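Local coordinates for Lmo2125 protein (Listeria monocytogenes serovar 1/2a, PDB 5TU0) that binds maltose and, as a probable membrane-attached lipoprotein of the solute-binding family, probably passes the sugar to a membrane transporter, at residues 72-75 and 76-80; 312-315 and 316-319; 358-361 and 362-366. The protein carries 2 engineered substitutions. All blocks are in the same frame, centred on the assembly; numbering follows the deposited sequence.

Interaction 1: 72-75 and 76-80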
loop_
_atom_site.group_PDB
_atom_site.type_symbol
_atom_site.label_atom_id
_atom_site.label_comp_id
_atom_site.label_asym_id
_atom_site.label_seq_id
_atom_site.Cartn_x
_atom_site.Cartn_y
_atom_site.Cartn_z
ATOM N N ILE A 72 0.132 -4.520 11.602
ATOM C CA ILE A 72 0.850 -5.595 12.316
ATOM C C ILE A 72 1.554 -5.117 13.574
ATOM O O ILE A 72 1.418 -5.727 14.632
ATOM C CB ILE A 72 1.809 -6.353 11.378
ATOM C CG1 ILE A 72 0.983 -7.110 10.338
ATOM C CG2 ILE A 72 2.688 -7.323 12.169
ATOM C CD1 ILE A 72 1.775 -7.840 9.264
ATOM N N GLY A 73 2.281 -4.016 13.463
ATOM C CA GLY A 73 2.976 -3.436 14.612
ATOM C C GLY A 73 2.020 -3.116 15.745
ATOM O O GLY A 73 2.252 -3.491 16.905
ATOM N N SER A 74 0.929 -2.452 15.407
ATOM C CA SER A 74 -0.069 -2.087 16.417
ATOM C C SER A 74 -0.715 -3.296 17.110
ATOM O O SER A 74 -0.928 -3.281 18.324
ATOM C CB SER A 74 -1.167 -1.234 15.796
ATOM O OG SER A 74 -2.199 -1.043 16.734
ATOM N N LEU A 75 -1.048 -4.332 16.339
ATOM C CA LEU A 75 -1.671 -5.504 16.922
ATOM C C LEU A 75 -0.657 -6.232 17.798
ATOM O O LEU A 75 -1.014 -6.845 18.805
ATOM C CB LEU A 75 -2.244 -6.428 15.841
ATOM C CG LEU A 75 -3.442 -5.826 15.088
ATOM C CD1 LEU A 75 -3.713 -6.560 13.792
ATOM C CD2 LEU A 75 -4.675 -5.803 15.971
ATOM N N GLY A 76 0.610 -6.173 17.404
ATOM C CA GLY A 76 1.667 -6.805 18.200
ATOM C C GLY A 76 1.874 -6.078 19.516
ATOM O O GLY A 76 1.973 -6.710 20.565
ATOM N N GLN A 77 1.956 -4.749 19.460
ATOM C CA GLN A 77 2.124 -3.940 20.676
ATOM C C GLN A 77 0.985 -4.116 21.669
ATOM O O GLN A 77 1.206 -4.159 22.884
ATOM C CB GLN A 77 2.224 -2.449 20.338
ATOM C CG GLN A 77 3.533 -2.029 19.734
ATOM C CD GLN A 77 3.599 -0.517 19.521
ATOM O OE1 GLN A 77 2.633 0.116 19.047
ATOM N NE2 GLN A 77 4.740 0.062 19.842
ATOM N N GLN A 78 -0.231 -4.221 21.141
ATOM C CA GLN A 78 -1.429 -4.392 21.961
ATOM C C GLN A 78 -1.555 -5.783 22.577
ATOM O O GLN A 78 -2.472 -6.020 23.336
ATOM C CB GLN A 78 -2.680 -4.092 21.143
ATOM C CG GLN A 78 -2.838 -2.625 20.761
ATOM C CD GLN A 78 -3.997 -2.414 19.807
ATOM O OE1 GLN A 78 -4.660 -3.370 19.396
ATOM N NE2 GLN A 78 -4.243 -1.167 19.441
ATOM N N GLY A 79 -0.657 -6.701 22.228
ATOM C CA GLY A 79 -0.666 -8.044 22.799
ATOM C C GLY A 79 -1.539 -9.073 22.104
ATOM O O GLY A 79 -1.716 -10.179 22.629
ATOM N N HIS A 80 -2.053 -8.755 20.914
ATOM C CA HIS A 80 -2.949 -9.687 20.199
ATOM C C HIS A 80 -2.244 -10.676 19.253
ATOM O O HIS A 80 -2.824 -11.699 18.878
ATOM C CB HIS A 80 -4.008 -8.892 19.428
ATOM C CG HIS A 80 -4.766 -7.916 20.276
ATOM N ND1 HIS A 80 -5.456 -8.290 21.410
ATOM C CD2 HIS A 80 -4.968 -6.585 20.137
ATOM C CE1 HIS A 80 -6.035 -7.231 21.942
ATOM N NE2 HIS A 80 -5.757 -6.184 21.185
HETATM O O HOH W 1 -4.726 -2.607 16.613
#
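The carbonyl O of Leu75 takes the N-H of His80 at 3.0 Å, the donor lying close to the direction of the C=O bond, and so ties the last turn of the helix to the chain just past Gly79. Behind it run ordinary helical bonds, Gln77 N to Gly73 O at 2.9 Å and Gln78 N to Ser74 O at 3.1 Å. A water bridges side chains one turn apart: it lies 3.0 Å from Ser74 OG and donates to Gln78 OE1 at 2.9 Å. With chi1 at 172°, Ser74 OG swings to the side of the helix where this water sits; it is also 3.4 Å from Gln78 NE2, but the angle is too poor for a direct bond.

Outward from these bonds, the CG of Gln78 packs 3.2 Å from Ser74 O, and His80 lays its ring obliquely beside Leu75 O while ND1 bonds to Tyr281. Gln77, extended beyond CG, hydrogen-bonds through NE2 to Asp103. On the buried side, Leu75 packs against Leu49 of helix 45-58.

Gly79 has positive phi (87°), and its N bonds back to Gly76 O at 3.1 Å. Together with the bond from His80 to Leu75, this makes a Schellman motif, a classic C-terminal helix stop in which the chain turns out of the helix at a glycine.

Interaction 2: 312-315 and 316-319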
loop_
_atom_site.group_PDB
_atom_site.type_symbol
_atom_site.label_atom_id
_atom_site.label_comp_id
_atom_site.label_asym_id
_atom_site.label_seq_id
_atom_site.Cartn_x
_atom_site.Cartn_y
_atom_site.Cartn_z
ATOM N N PRO A 312 4.312 -11.714 -4.791
ATOM C CA PRO A 312 4.911 -12.311 -3.597
ATOM C C PRO A 312 5.981 -11.476 -2.911
ATOM O O PRO A 312 6.738 -10.771 -3.570
ATOM C CB PRO A 312 5.579 -13.595 -4.120
ATOM C CG PRO A 312 5.079 -13.800 -5.491
ATOM C CD PRO A 312 4.595 -12.490 -6.011
ATOM N N ALA A 313 6.057 -11.622 -1.591
ATOM C CA ALA A 313 7.083 -10.985 -0.773
ATOM C C ALA A 313 8.395 -11.758 -0.897
ATOM O O ALA A 313 9.462 -11.162 -0.969
ATOM C CB ALA A 313 6.647 -10.938 0.679
ATOM N N ASN A 314 8.308 -13.088 -0.921
ATOM C CA ASN A 314 9.494 -13.962 -1.040
ATOM C C ASN A 314 10.208 -13.596 -2.339
ATOM O O ASN A 314 9.589 -13.607 -3.399
ATOM C CB ASN A 314 9.055 -15.450 -1.004
ATOM C CG ASN A 314 10.209 -16.420 -1.126
ATOM O OD1 ASN A 314 11.019 -16.316 -2.045
ATOM N ND2 ASN A 314 10.273 -17.405 -0.218
ATOM N N LEU A 315 11.491 -13.240 -2.245
ATOM C CA LEU A 315 12.250 -12.776 -3.415
ATOM C C LEU A 315 12.407 -13.820 -4.524
ATOM O O LEU A 315 12.340 -13.470 -5.699
ATOM C CB LEU A 315 13.623 -12.237 -2.997
ATOM C CG LEU A 315 13.588 -11.002 -2.096
ATOM C CD1 LEU A 315 14.979 -10.641 -1.594
ATOM C CD2 LEU A 315 12.955 -9.816 -2.801
ATOM N N LYS A 316 12.612 -15.092 -4.162
ATOM C CA LYS A 316 12.747 -16.137 -5.176
ATOM C C LYS A 316 11.430 -16.213 -5.959
ATOM O O LYS A 316 11.427 -16.329 -7.187
ATOM C CB LYS A 316 13.058 -17.515 -4.556
ATOM C CG LYS A 316 14.180 -17.616 -3.511
ATOM C CD LYS A 316 15.584 -17.316 -4.012
ATOM C CE LYS A 316 15.992 -15.848 -3.909
ATOM N NZ LYS A 316 16.173 -15.373 -2.497
ATOM N N ALA A 317 10.312 -16.165 -5.231
ATOM C CA ALA A 317 8.974 -16.197 -5.837
ATOM C C ALA A 317 8.682 -14.912 -6.604
ATOM O O ALA A 317 7.994 -14.940 -7.617
ATOM C CB ALA A 317 7.906 -16.415 -4.779
ATOM N N ARG A 318 9.196 -13.783 -6.115
ATOM C CA ARG A 318 8.969 -12.506 -6.805
ATOM C C ARG A 318 9.677 -12.478 -8.174
ATOM O O ARG A 318 9.134 -11.934 -9.140
ATOM C CB ARG A 318 9.412 -11.330 -5.941
ATOM C CG ARG A 318 8.890 -9.993 -6.434
ATOM C CD ARG A 318 9.424 -8.849 -5.588
ATOM N NE ARG A 318 9.245 -9.055 -4.145
ATOM C CZ ARG A 318 9.687 -8.212 -3.212
ATOM N NH1 ARG A 318 10.315 -7.096 -3.558
ATOM N NH2 ARG A 318 9.511 -8.501 -1.925
ATOM N N ASP A 319 10.879 -13.055 -8.250
ATOM C CA ASP A 319 11.607 -13.176 -9.531
ATOM C C ASP A 319 10.819 -14.043 -10.511
ATOM O O ASP A 319 10.702 -13.699 -11.689
ATOM C CB ASP A 319 13.005 -13.777 -9.342
ATOM C CG ASP A 319 13.991 -12.806 -8.703
ATOM O OD1 ASP A 319 13.678 -11.598 -8.581
ATOM O OD2 ASP A 319 15.103 -13.250 -8.339
#
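Asn314 is the N-cap of helix 315-323, and its OD1 accepts from two N-H groups of the first turn: straight from Ala317 N at 3.3 Å, though from above the carbonyl plane, and weakly from Lys316 N at 2.9 Å. CG stands anti to the backbone N (chi1 180°), a torsion that brings OD1 to these N-H groups, while ND2 bonds to Thr296 O.

The tight part lies on the inner side. Pro312 CB meets Ala317 CB at 3.7 Å, and Arg318 reaches back along the incoming chain to clasp two successive carbonyls, NE to Pro312 O at 3.1 Å and NH2 to Ala313 O at 2.8 Å. Both oxygens lie near the guanidinium edge but tilted 26° from its plane. A salt bridge from NH2 to Asp96 adds a charged partner to the two carbonyls, and Ile333 and Tyr336 of helix 327-336 also touch this side chain.

The outer side is looser. Asp319 is exposed and meets the preceding turn mainly through its backbone N, bonded to Leu315 O. Lys316 bends at three torsions to reach Asp91. Between the two regions, Leu315 runs alongside Arg318 in the same direction, its CD2 over the centre of one guanidinium face, 3.7 Å from CZ.

Interaction 3: 358-361 and 362-366. Engineered in segment 358-361: Lys359 (natural residue Met).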
loop_
_atom_site.group_PDB
_atom_site.type_symbol
_atom_site.label_atom_id
_atom_site.label_comp_id
_atom_site.label_asym_id
_atom_site.label_seq_id
_atom_site.Cartn_x
_atom_site.Cartn_y
_atom_site.Cartn_z
ATOM N N LEU A 358 -2.920 19.845 4.947
ATOM C CA LEU A 358 -1.634 20.132 4.349
ATOM C C LEU A 358 -1.737 20.202 2.823
ATOM O O LEU A 358 -1.284 21.175 2.211
ATOM C CB LEU A 358 -0.609 19.082 4.786
ATOM C CG LEU A 358 0.818 19.159 4.231
ATOM C CD1 LEU A 358 1.807 18.570 5.228
ATOM C CD2 LEU A 358 0.945 18.483 2.864
ATOM N N LYS A 359 -2.336 19.185 2.221
ATOM C CA LYS A 359 -2.493 19.162 0.771
ATOM C C LYS A 359 -3.659 20.061 0.314
ATOM O O LYS A 359 -3.503 20.825 -0.633
ATOM C CB LYS A 359 -2.709 17.738 0.247
ATOM C CG LYS A 359 -1.516 16.756 0.391
ATOM C CD LYS A 359 -0.202 17.172 -0.314
ATOM C CE LYS A 359 -0.342 17.414 -1.826
ATOM N NZ LYS A 359 -0.986 18.726 -2.208
ATOM N N PHE A 360 -4.801 20.013 0.998
ATOM C CA PHE A 360 -5.958 20.762 0.543
ATOM C C PHE A 360 -5.808 22.276 0.574
ATOM O O PHE A 360 -6.201 22.958 -0.398
ATOM C CB PHE A 360 -7.243 20.399 1.280
ATOM C CG PHE A 360 -8.441 21.161 0.753
ATOM C CD1 PHE A 360 -9.099 20.725 -0.391
ATOM C CD2 PHE A 360 -8.868 22.333 1.361
ATOM C CE1 PHE A 360 -10.174 21.444 -0.924
ATOM C CE2 PHE A 360 -9.930 23.063 0.830
ATOM C CZ PHE A 360 -10.593 22.602 -0.301
ATOM N N ASP A 361 -5.287 22.807 1.676
ATOM C CA ASP A 361 -5.169 24.266 1.814
ATOM C C ASP A 361 -4.328 24.876 0.673
ATOM O O ASP A 361 -4.636 25.960 0.196
ATOM C CB ASP A 361 -4.644 24.661 3.189
ATOM C CG ASP A 361 -5.621 24.304 4.341
ATOM O OD1 ASP A 361 -6.783 23.912 4.089
ATOM O OD2 ASP A 361 -5.206 24.428 5.514
ATOM N N ALA A 362 -3.305 24.142 0.231
ATOM C CA ALA A 362 -2.462 24.553 -0.890
ATOM C C ALA A 362 -3.112 24.228 -2.235
ATOM O O ALA A 362 -3.117 25.069 -3.139
ATOM C CB ALA A 362 -1.093 23.905 -0.793
ATOM N N ALA A 363 -3.677 23.030 -2.368
ATOM C CA ALA A 363 -4.304 22.614 -3.618
ATOM C C ALA A 363 -5.406 23.595 -4.059
ATOM O O ALA A 363 -5.547 23.918 -5.242
ATOM C CB ALA A 363 -4.867 21.208 -3.469
ATOM N N SER A 364 -6.151 24.089 -3.076
ATOM C CA SER A 364 -7.248 25.015 -3.300
ATOM C C SER A 364 -6.839 26.479 -3.444
ATOM O O SER A 364 -7.697 27.332 -3.664
ATOM C CB SER A 364 -8.256 24.900 -2.144
ATOM O OG SER A 364 -7.711 25.406 -0.946
ATOM N N GLY A 365 -5.548 26.778 -3.325
ATOM C CA GLY A 365 -5.078 28.162 -3.412
ATOM C C GLY A 365 -5.440 29.002 -2.197
ATOM O O GLY A 365 -5.372 30.230 -2.250
ATOM N N SER A 366 -5.798 28.349 -1.087
ATOM C CA SER A 366 -6.247 29.051 0.121
ATOM C C SER A 366 -5.087 29.495 0.988
ATOM O O SER A 366 -5.195 30.461 1.744
ATOM C CB SER A 366 -7.202 28.160 0.922
ATOM O OG SER A 366 -8.337 27.804 0.145
#
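A Schellman motif closes helix 348-363, and the hydroxyl of Ser364 adds a side-chain bond to the backbone bonds there. Gly365 adopts positive phi (72°) and its N bonds to Ala362 O at 3.0 Å, while Ser366 N reaches Asp361 O at 3.0 Å, nearly in line with the C=O bond though bent at the hydrogen (131°). Just before these bonds, Ala363 N donates to Lys359 O in the regular helical manner; Lys359 is an engineered residue, methionine in the natural sequence.

Phe360 and Ser364 carry the side-chain part of the contact. Ser364 OG occupies the position between its backbone N and carbonyl carbon (chi1 69°), which turns the hydroxyl back along the helix to donate to Phe360 O at 2.9 Å. The same oxygen also receives Ser364 N at 2.9 Å, and the two donors approach from opposite faces of the carbonyl plane. Phe360 has CG anti to its N, a torsion that lays the ring alongside Ser364. Ser364 CB then forms a CH-pi contact over the ring face, 4.0 Å from the centroid and displaced toward the rim.

Asp361 directs its carboxylate to Lys367, just past the turn, in a salt bridge that accompanies a backbone bond between these two residues. On the buried side, Ala362 packs against Ile199 and Thr203 of helix 193-208 and against Ser372 of helix 369-387.

The double grip on Phe360 O means that a carbonyl near the helix end is satisfied by backbone and side chain of one residue. The hydroxyl donation also probably helps hold the serine's rotation, with its CB presented to the aromatic face, while the negative charge of Asp361 is probably partly balanced by Lys367.

In the fold
Interactions 1 and 3 are both Schellman endings, closing helices 69-77 and 348-363, whereas interaction 2 opens helix 315-323. The two endings are partly buried, each with an inner side against neighbouring helices and an outer one toward solvent; the helix start is the buried contact of the three. Chemistry follows place: a water links the outer side chains of interaction 1, an aromatic face meets a serine in interaction 3, and a buried arginine holds carbonyls directly in interaction 2. Interactions 1 and 2 come within about 10 Å at their nearest atoms, while interactions 2 and 3 lie on opposite sides of the chain's centre, with their own centres 40 Å apart.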